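Local coordinates for Nitrate/nitrite sensor protein NarX (Escherichia coli K12, PDB 3EZH), which senses nitrate and nitrite in the periplasm through this four-helix-bundle domain and, as a histidine kinase, relays the signal to the response regulators NarL and NarP, at residues S15-S20 with Q92-L97; S20-A25 with I37-Q42. All blocks are in the same frame, centred on the assembly; numbering follows the deposited sequence.

In the fold
Interactions 1 and 2 both build on helix 6-25 of the periplasmic sensor domain, a helical bundle that pairs with a second subunit. In interaction 1 this helix packs against helix 87-113, near the centre of the chain; every touching residue is buried, and R17 packs its aliphatic part on L97 while its guanidinium holds nitrate at the subunit boundary. Interaction 2 lies further along the same helix, where the wider spacing to helix 34-44 is bridged from both sides: a buried apolar centre flanked by a salt bridge, poorly aimed as a hydrogen bond, between partly exposed residues. S20 belongs to both contacts, and the M40 methyl of interaction 2 packs on the L16 carbonyl of interaction 1.

Interaction 1. Residues S15-S20 with Q92-L97. With NO3 (nitrate ion), chain C.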
ATOM      1  N   SER A  15       1.265   2.753  -2.660  1.00 18.01           N
ATOM      2  CA  SER A  15      -0.021   3.278  -2.241  1.00 16.75           C
ATOM      3  C   SER A  15      -1.160   2.991  -3.203  1.00 15.60           C
ATOM      4  O   SER A  15      -2.312   3.052  -2.808  1.00 18.81           O
ATOM      5  CB  SER A  15       0.051   4.790  -1.952  1.00 19.73           C
ATOM      6  OG  SER A  15      -0.108   5.589  -3.143  1.00 21.61           O
ATOM      7  N   LEU A  16      -0.857   2.731  -4.479  1.00 16.90           N
ATOM      8  CA  LEU A  16      -1.921   2.379  -5.392  1.00 16.01           C
ATOM      9  C   LEU A  16      -2.642   1.085  -4.946  1.00 17.53           C
ATOM     10  O   LEU A  16      -3.793   0.875  -5.321  1.00 18.69           O
ATOM     11  CB  LEU A  16      -1.338   2.125  -6.810  1.00 17.23           C
ATOM     12  CG  LEU A  16      -0.827   3.448  -7.423  1.00 16.68           C
ATOM     13  CD1 LEU A  16       0.017   3.096  -8.686  1.00 23.24           C
ATOM     14  CD2 LEU A  16      -2.002   4.376  -7.830  1.00 21.22           C
ATOM     15  N   ARG A  17      -1.944   0.227  -4.196  1.00 17.30           N
ATOM     16  CA  ARG A  17      -2.566  -1.018  -3.739  1.00 16.23           C
ATOM     17  C   ARG A  17      -3.597  -0.659  -2.704  1.00 19.50           C
ATOM     18  O   ARG A  17      -4.719  -1.129  -2.715  1.00 18.52           O
ATOM     19  CB  ARG A  17      -1.502  -1.928  -3.121  1.00 18.71           C
ATOM     20  CG  ARG A  17      -0.344  -2.278  -4.115  1.00 16.58           C
ATOM     21  CD  ARG A  17       0.652  -3.161  -3.441  1.00 19.02           C
ATOM     22  NE  ARG A  17       1.427  -2.448  -2.415  1.00 19.34           N
ATOM     23  CZ  ARG A  17       2.642  -2.798  -1.991  1.00 24.31           C
ATOM     24  NH1 ARG A  17       3.283  -3.886  -2.486  1.00 21.34           N
ATOM     25  NH2 ARG A  17       3.226  -2.024  -1.068  1.00 22.60           N
HETATM   26  N   MSE A  18      -3.191   0.182  -1.753  1.00 19.91           N
HETATM   27  CA  MSE A  18      -4.170   0.613  -0.784  1.00 19.36           C
HETATM   28  C   MSE A  18      -5.339   1.336  -1.467  1.00 19.51           C
HETATM   29  O   MSE A  18      -6.507   1.140  -1.084  1.00 18.16           O
HETATM   30  CB  MSE A  18      -3.514   1.607   0.216  1.00 21.24           C
HETATM   31  CG  MSE A  18      -4.492   2.141   1.282  1.00 20.74           C
HETATM   32 SE   MSE A  18      -5.393   3.827   0.725  1.00 32.34          SE
HETATM   33  CE  MSE A  18      -3.927   5.033   0.961  1.00 31.84           C
ATOM     34  N   GLN A  19      -5.047   2.167  -2.493  1.00 16.14           N
ATOM     35  CA  GLN A  19      -6.123   2.925  -3.079  1.00 15.41           C
ATOM     36  C   GLN A  19      -7.114   2.065  -3.806  1.00 20.56           C
ATOM     37  O   GLN A  19      -8.315   2.427  -3.902  1.00 19.12           O
ATOM     38  CB  GLN A  19      -5.555   4.037  -3.963  1.00 18.00           C
ATOM     39  CG  GLN A  19      -4.726   5.077  -3.216  1.00 18.35           C
ATOM     40  CD  GLN A  19      -4.229   6.175  -4.177  1.00 19.69           C
ATOM     41  OE1 GLN A  19      -5.030   6.813  -4.848  1.00 23.27           O
ATOM     42  NE2 GLN A  19      -2.895   6.336  -4.283  1.00 20.99           N
ATOM     43  N   SER A  20      -6.583   0.924  -4.310  1.00 17.22           N
ATOM     44  CA  SER A  20      -7.434  -0.046  -4.986  1.00 20.61           C
ATOM     45  C   SER A  20      -8.451  -0.671  -4.029  1.00 15.84           C
ATOM     46  O   SER A  20      -9.661  -0.752  -4.353  1.00 18.09           O
ATOM     47  CB  SER A  20      -6.575  -1.186  -5.618  1.00 17.92           C
ATOM     48  OG  SER A  20      -5.753  -0.656  -6.649  1.00 19.32           O
ATOM     49  N   GLN A  92      -6.507  -9.072  -8.205  1.00 15.09           N
ATOM     50  CA  GLN A  92      -5.434  -9.295  -9.179  1.00 16.79           C
ATOM     51  C   GLN A  92      -4.681  -8.009  -9.519  1.00 17.34           C
ATOM     52  O   GLN A  92      -3.505  -8.029  -9.770  1.00 18.46           O
ATOM     53  CB  GLN A  92      -6.017  -9.885 -10.485  1.00 19.64           C
ATOM     54  CG  GLN A  92      -4.925 -10.434 -11.400  1.00 16.93           C
ATOM     55  CD  GLN A  92      -4.052 -11.479 -10.733  1.00 15.00           C
ATOM     56  OE1 GLN A  92      -4.547 -12.386 -10.102  1.00 22.39           O
ATOM     57  NE2 GLN A  92      -2.774 -11.363 -10.900  1.00 20.18           N
ATOM     58  N   PHE A  93      -5.370  -6.873  -9.497  1.00 16.62           N
ATOM     59  CA  PHE A  93      -4.692  -5.641  -9.799  1.00 15.61           C
ATOM     60  C   PHE A  93      -3.630  -5.383  -8.742  1.00 15.84           C
ATOM     61  O   PHE A  93      -2.571  -4.857  -9.045  1.00 19.60           O
ATOM     62  CB  PHE A  93      -5.736  -4.487  -9.897  1.00 14.89           C
ATOM     63  CG  PHE A  93      -5.197  -3.223 -10.494  1.00 19.18           C
ATOM     64  CD1 PHE A  93      -4.997  -3.103 -11.889  1.00 21.34           C
ATOM     65  CD2 PHE A  93      -4.909  -2.125  -9.682  1.00 20.66           C
ATOM     66  CE1 PHE A  93      -4.502  -1.896 -12.463  1.00 23.53           C
ATOM     67  CE2 PHE A  93      -4.412  -0.917 -10.269  1.00 21.87           C
ATOM     68  CZ  PHE A  93      -4.206  -0.795 -11.632  1.00 23.24           C
ATOM     69  N   VAL A  94      -3.983  -5.607  -7.473  1.00 16.80           N
ATOM     70  CA  VAL A  94      -3.029  -5.422  -6.397  1.00 15.85           C
ATOM     71  C   VAL A  94      -1.883  -6.435  -6.552  1.00 17.53           C
ATOM     72  O   VAL A  94      -0.757  -6.129  -6.243  1.00 17.85           O
ATOM     73  CB  VAL A  94      -3.744  -5.593  -5.069  1.00 16.56           C
ATOM     74  CG1 VAL A  94      -2.748  -5.745  -3.932  1.00 17.06           C
ATOM     75  CG2 VAL A  94      -4.668  -4.381  -4.926  1.00 18.69           C
ATOM     76  N   ALA A  95      -2.146  -7.656  -7.055  1.00 16.44           N
ATOM     77  CA  ALA A  95      -1.017  -8.579  -7.246  1.00 15.38           C
ATOM     78  C   ALA A  95      -0.086  -8.054  -8.336  1.00 16.65           C
ATOM     79  O   ALA A  95       1.158  -8.162  -8.232  1.00 20.37           O
ATOM     80  CB  ALA A  95      -1.562  -9.993  -7.675  1.00 17.20           C
ATOM     81  N   GLY A  96      -0.661  -7.505  -9.410  1.00 18.67           N
ATOM     82  CA  GLY A  96       0.157  -6.918 -10.474  1.00 17.59           C
ATOM     83  C   GLY A  96       0.954  -5.727  -9.927  1.00 18.54           C
ATOM     84  O   GLY A  96       2.090  -5.509 -10.284  1.00 18.95           O
ATOM     85  N   LEU A  97       0.306  -4.923  -9.070  1.00 19.50           N
ATOM     86  CA  LEU A  97       1.056  -3.800  -8.445  1.00 19.36           C
ATOM     87  C   LEU A  97       2.171  -4.336  -7.577  1.00 18.83           C
ATOM     88  O   LEU A  97       3.225  -3.712  -7.496  1.00 21.58           O
ATOM     89  CB  LEU A  97       0.124  -2.930  -7.573  1.00 16.85           C
ATOM     90  CG  LEU A  97      -0.796  -2.025  -8.432  1.00 21.39           C
ATOM     91  CD1 LEU A  97      -2.011  -1.521  -7.519  1.00 18.14           C
ATOM     92  CD2 LEU A  97      -0.002  -0.879  -9.004  1.00 21.70           C
TER
HETATM   93  N   NO3 C   1       0.522   0.091  -0.042  1.00 28.45           N
HETATM   94  O1  NO3 C   1      -0.312   0.978   0.218  1.00 22.29           O
HETATM   95  O2  NO3 C   1       0.102  -1.023  -0.114  1.00 22.28           O
HETATM   96  O3  NO3 C   1       1.702   0.417  -0.177  1.00 25.61           O
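R17 meets L97 with its CG anti to its own carbonyl carbon (chi1 -58°), and the bend further out, at chi3 (-71°), carries the guanidinium to the nitrate. The two side chains run past each other in opposite directions, R17 CG lying 3.5 Å from L97 CB. Beyond that apolar stretch the guanidinium turns its NE and NH2 edge to the anion, whose nitrogen lies in the guanidinium plane although the nitrate itself is tilted. R17 NE donates to nitrate O2 (3.0 Å) along a bent path, whereas R17 NH2 reaches O3 at the same 3.0 Å almost straight (175°). R17 NH2 of the second subunit binds the nitrate too, making this the ligand site of the sensor at the dimer interface. NH1 is held by a salt bridge to D98 and a hydrogen bond to N11 of the second subunit, which should fix the rotation of the group.

L97 also crosses L16 at about a right angle, its CD1 3.8 Å from L16 CB. A turn later, S20 CB rests on V94 CG2 (3.8 Å), and S20 OG comes to the edge of the F93 ring, 3.5 Å from CD2. That hydroxyl donates to L16 O (2.8 Å), which S20 N approaches from the opposite face of the carbonyl plane, so one carbonyl satisfies both donors.

Segments 15-20 and 92-97 run nearly antiparallel, their axes 9.2 Å apart at closest. Helix 59-79 closes over F93 and L97 through L65, helix 34-44 covers L16 and S20 through M40, and M18 of the second subunit packs on V94.

Interaction 2. Residues S20-A25 with I37-Q42; sequences SYRLLA and IKEMEQ
Segments 20-25 and 37-42 run antiparallel at 164° with their axes 11.0 Å apart at closest, S20 level with M40 and L23 level with I37. Side chains from both helices bridge this distance, M40 the longest of the apolar ones. M40, a selenomethionine, does so with an extended chain: its CG lies anti to the backbone N (chi1 -155°) and the rest stays straight, which brings the selenium beside L23 CD1 (3.8 Å) and the terminal CE to within 3.2 Å of S20 OG. L23 sends both methyls across, CD2 lying 4.0 Å from I37 CG1, and the two branched chains cross at about a right angle. L36 and, from helix 59-79, I74 and W69 enclose this apolar centre, I74 packing on L23 and W69 on M40.

Beside it, R22 reaches over to E39. The pair forms a salt bridge through R22 NH2 and E39 OE1, 3.0 Å apart, but as a hydrogen bond it is weak, the N-H being poorly aimed; the guanidinium and carboxylate planes are turned 50° from each other.

Packing of L23, I37 and M40 therefore supplies most of the buried surface, and the ion pair between the partly exposed R22 and E39 probably adds attraction without strict orientation. S20 OG is already bonded to L16 O within its helix, so the close approach of the M40 methyl probably costs it no hydrogen bond.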
ATOM      1  N   SER A  20      -6.583   0.924  -4.310  1.00 17.22           N
ATOM      2  CA  SER A  20      -7.434  -0.046  -4.986  1.00 20.61           C
ATOM      3  C   SER A  20      -8.451  -0.671  -4.029  1.00 15.84           C
ATOM      4  O   SER A  20      -9.661  -0.752  -4.353  1.00 18.09           O
ATOM      5  CB  SER A  20      -6.575  -1.186  -5.618  1.00 17.92           C
ATOM      6  OG  SER A  20      -5.753  -0.656  -6.649  1.00 19.32           O
ATOM      7  N   TYR A  21      -7.980  -1.101  -2.853  1.00 17.32           N
ATOM      8  CA  TYR A  21      -8.875  -1.736  -1.910  1.00 17.38           C
ATOM      9  C   TYR A  21      -9.723  -0.684  -1.210  1.00 17.05           C
ATOM     10  O   TYR A  21     -10.824  -0.998  -0.752  1.00 17.20           O
ATOM     11  CB  TYR A  21      -8.124  -2.582  -0.886  1.00 19.06           C
ATOM     12  CG  TYR A  21      -8.045  -4.078  -1.322  1.00 13.75           C
ATOM     13  CD1 TYR A  21      -9.185  -4.860  -1.279  1.00 13.85           C
ATOM     14  CD2 TYR A  21      -6.872  -4.626  -1.804  1.00 15.79           C
ATOM     15  CE1 TYR A  21      -9.146  -6.198  -1.728  1.00 21.42           C
ATOM     16  CE2 TYR A  21      -6.836  -5.956  -2.262  1.00 17.98           C
ATOM     17  CZ  TYR A  21      -7.970  -6.697  -2.217  1.00 16.86           C
ATOM     18  OH  TYR A  21      -7.953  -8.031  -2.682  1.00 19.55           O
ATOM     19  N   ARG A  22      -9.203   0.526  -1.101  1.00 17.62           N
ATOM     20  CA  ARG A  22     -10.070   1.576  -0.531  1.00 18.04           C
ATOM     21  C   ARG A  22     -11.271   1.822  -1.445  1.00 19.35           C
ATOM     22  O   ARG A  22     -12.381   2.054  -0.934  1.00 20.84           O
ATOM     23  CB  ARG A  22      -9.263   2.899  -0.314  1.00 16.78           C
ATOM     24  CG  ARG A  22     -10.164   4.076   0.187  1.00 17.32           C
ATOM     25  CD  ARG A  22      -9.165   5.176   0.727  1.00 16.85           C
ATOM     26  NE  ARG A  22      -8.532   5.862  -0.382  1.00 18.22           N
ATOM     27  CZ  ARG A  22      -7.564   6.787  -0.270  1.00 20.86           C
ATOM     28  NH1 ARG A  22      -7.081   7.129   0.933  1.00 21.68           N
ATOM     29  NH2 ARG A  22      -7.115   7.421  -1.381  1.00 20.60           N
ATOM     30  N   LEU A  23     -11.090   1.829  -2.791  1.00 17.40           N
ATOM     31  CA  LEU A  23     -12.245   1.999  -3.653  1.00 15.87           C
ATOM     32  C   LEU A  23     -13.161   0.761  -3.542  1.00 19.77           C
ATOM     33  O   LEU A  23     -14.355   0.870  -3.577  1.00 17.62           O
ATOM     34  CB  LEU A  23     -11.777   2.191  -5.103  1.00 20.58           C
ATOM     35  CG  LEU A  23     -11.335   3.613  -5.455  1.00 21.49           C
ATOM     36  CD1 LEU A  23     -10.660   3.727  -6.847  1.00 23.07           C
ATOM     37  CD2 LEU A  23     -12.608   4.504  -5.485  1.00 25.81           C
ATOM     38  N   LEU A  24     -12.576  -0.435  -3.413  1.00 19.51           N
ATOM     39  CA  LEU A  24     -13.434  -1.628  -3.277  1.00 16.82           C
ATOM     40  C   LEU A  24     -14.280  -1.523  -2.017  1.00 19.18           C
ATOM     41  O   LEU A  24     -15.454  -1.854  -2.020  1.00 16.73           O
ATOM     42  CB  LEU A  24     -12.581  -2.904  -3.260  1.00 15.57           C
ATOM     43  CG  LEU A  24     -13.491  -4.187  -3.222  1.00 18.20           C
ATOM     44  CD1 LEU A  24     -14.328  -4.342  -4.509  1.00 19.18           C
ATOM     45  CD2 LEU A  24     -12.588  -5.382  -3.060  1.00 17.49           C
ATOM     46  N   ALA A  25     -13.648  -1.119  -0.911  1.00 17.62           N
ATOM     47  CA  ALA A  25     -14.369  -0.969   0.351  1.00 18.76           C
ATOM     48  C   ALA A  25     -15.468   0.068   0.274  1.00 20.74           C
ATOM     49  O   ALA A  25     -16.324   0.097   1.166  1.00 25.12           O
ATOM     50  CB  ALA A  25     -13.408  -0.597   1.453  1.00 19.46           C
ATOM     51  N   ILE A  37     -11.084   8.558  -7.024  1.00 24.43           N
ATOM     52  CA  ILE A  37     -10.669   8.129  -8.374  1.00 22.97           C
ATOM     53  C   ILE A  37      -9.694   9.149  -8.958  1.00 23.92           C
ATOM     54  O   ILE A  37      -8.678   8.815  -9.531  1.00 24.89           O
ATOM     55  CB  ILE A  37     -11.887   7.945  -9.281  1.00 27.95           C
ATOM     56  CG1 ILE A  37     -12.760   6.834  -8.725  1.00 30.72           C
ATOM     57  CG2 ILE A  37     -11.476   7.560 -10.719  1.00 25.20           C
ATOM     58  CD1 ILE A  37     -14.013   6.614  -9.537  1.00 28.04           C
ATOM     59  N   LYS A  38      -9.953  10.438  -8.784  1.00 26.52           N
ATOM     60  CA  LYS A  38      -8.971  11.379  -9.349  1.00 28.80           C
ATOM     61  C   LYS A  38      -7.610  11.301  -8.639  1.00 26.38           C
ATOM     62  O   LYS A  38      -6.581  11.475  -9.283  1.00 27.36           O
ATOM     63  CB  LYS A  38      -9.495  12.830  -9.290  1.00 35.58           C
ATOM     64  CG  LYS A  38     -10.857  13.015  -9.985  1.00 44.71           C
ATOM     65  CD  LYS A  38     -10.931  12.297 -11.340  1.00 54.75           C
ATOM     66  CE  LYS A  38      -9.841  12.773 -12.298  1.00 59.03           C
ATOM     67  NZ  LYS A  38      -9.282  11.662 -13.151  1.00 56.54           N
ATOM     68  N   GLU A  39      -7.605  11.050  -7.332  1.00 24.74           N
ATOM     69  CA  GLU A  39      -6.362  10.921  -6.607  1.00 25.54           C
ATOM     70  C   GLU A  39      -5.596   9.708  -7.145  1.00 26.83           C
ATOM     71  O   GLU A  39      -4.366   9.766  -7.351  1.00 27.04           O
ATOM     72  CB  GLU A  39      -6.606  10.709  -5.098  1.00 26.53           C
ATOM     73  CG  GLU A  39      -5.274  10.615  -4.377  1.00 33.17           C
ATOM     74  CD  GLU A  39      -5.393  10.201  -2.916  1.00 34.14           C
ATOM     75  OE1 GLU A  39      -6.523  10.142  -2.401  1.00 38.70           O
ATOM     76  OE2 GLU A  39      -4.334   9.941  -2.296  1.00 44.97           O
HETATM   77  N   MSE A  40      -6.316   8.620  -7.389  1.00 23.49           N
HETATM   78  CA  MSE A  40      -5.627   7.417  -7.888  1.00 25.52           C
HETATM   79  C   MSE A  40      -5.107   7.643  -9.329  1.00 25.45           C
HETATM   80  O   MSE A  40      -4.001   7.223  -9.712  1.00 27.94           O
HETATM   81  CB  MSE A  40      -6.558   6.163  -7.815  1.00 24.28           C
HETATM   82  CG  MSE A  40      -5.733   4.930  -7.721  1.00 22.41           C
HETATM   83 SE   MSE A  40      -6.943   3.441  -7.621  1.00 33.14          SE
HETATM   84  CE  MSE A  40      -5.638   2.126  -8.242  1.00 29.54           C
ATOM     85  N   GLU A  41      -5.876   8.390 -10.102  1.00 27.80           N
ATOM     86  CA  GLU A  41      -5.454   8.745 -11.452  1.00 27.65           C
ATOM     87  C   GLU A  41      -4.152   9.564 -11.378  1.00 27.44           C
ATOM     88  O   GLU A  41      -3.178   9.302 -12.075  1.00 27.26           O
ATOM     89  CB  GLU A  41      -6.570   9.583 -12.125  1.00 31.14           C
ATOM     90  CG  GLU A  41      -6.455   9.809 -13.620  1.00 39.11           C
ATOM     91  CD  GLU A  41      -5.321  10.751 -14.036  1.00 49.19           C
ATOM     92  OE1 GLU A  41      -5.036  11.734 -13.303  1.00 52.30           O
ATOM     93  OE2 GLU A  41      -4.730  10.517 -15.121  1.00 50.74           O
ATOM     94  N   GLN A  42      -4.129  10.572 -10.509  1.00 27.91           N
ATOM     95  CA  GLN A  42      -2.951  11.435 -10.391  1.00 29.07           C
ATOM     96  C   GLN A  42      -1.708  10.619 -10.051  1.00 29.24           C
ATOM     97  O   GLN A  42      -0.661  10.786 -10.679  1.00 31.44           O
ATOM     98  CB  GLN A  42      -3.218  12.508  -9.307  1.00 29.00           C
ATOM     99  CG  GLN A  42      -1.996  13.378  -8.899  1.00 40.29           C
ATOM    100  CD  GLN A  42      -0.975  12.647  -7.992  1.00 51.04           C
ATOM    101  OE1 GLN A  42      -0.174  11.829  -8.461  1.00 56.05           O
ATOM    102  NE2 GLN A  42      -1.011  12.949  -6.684  1.00 55.45           N
TER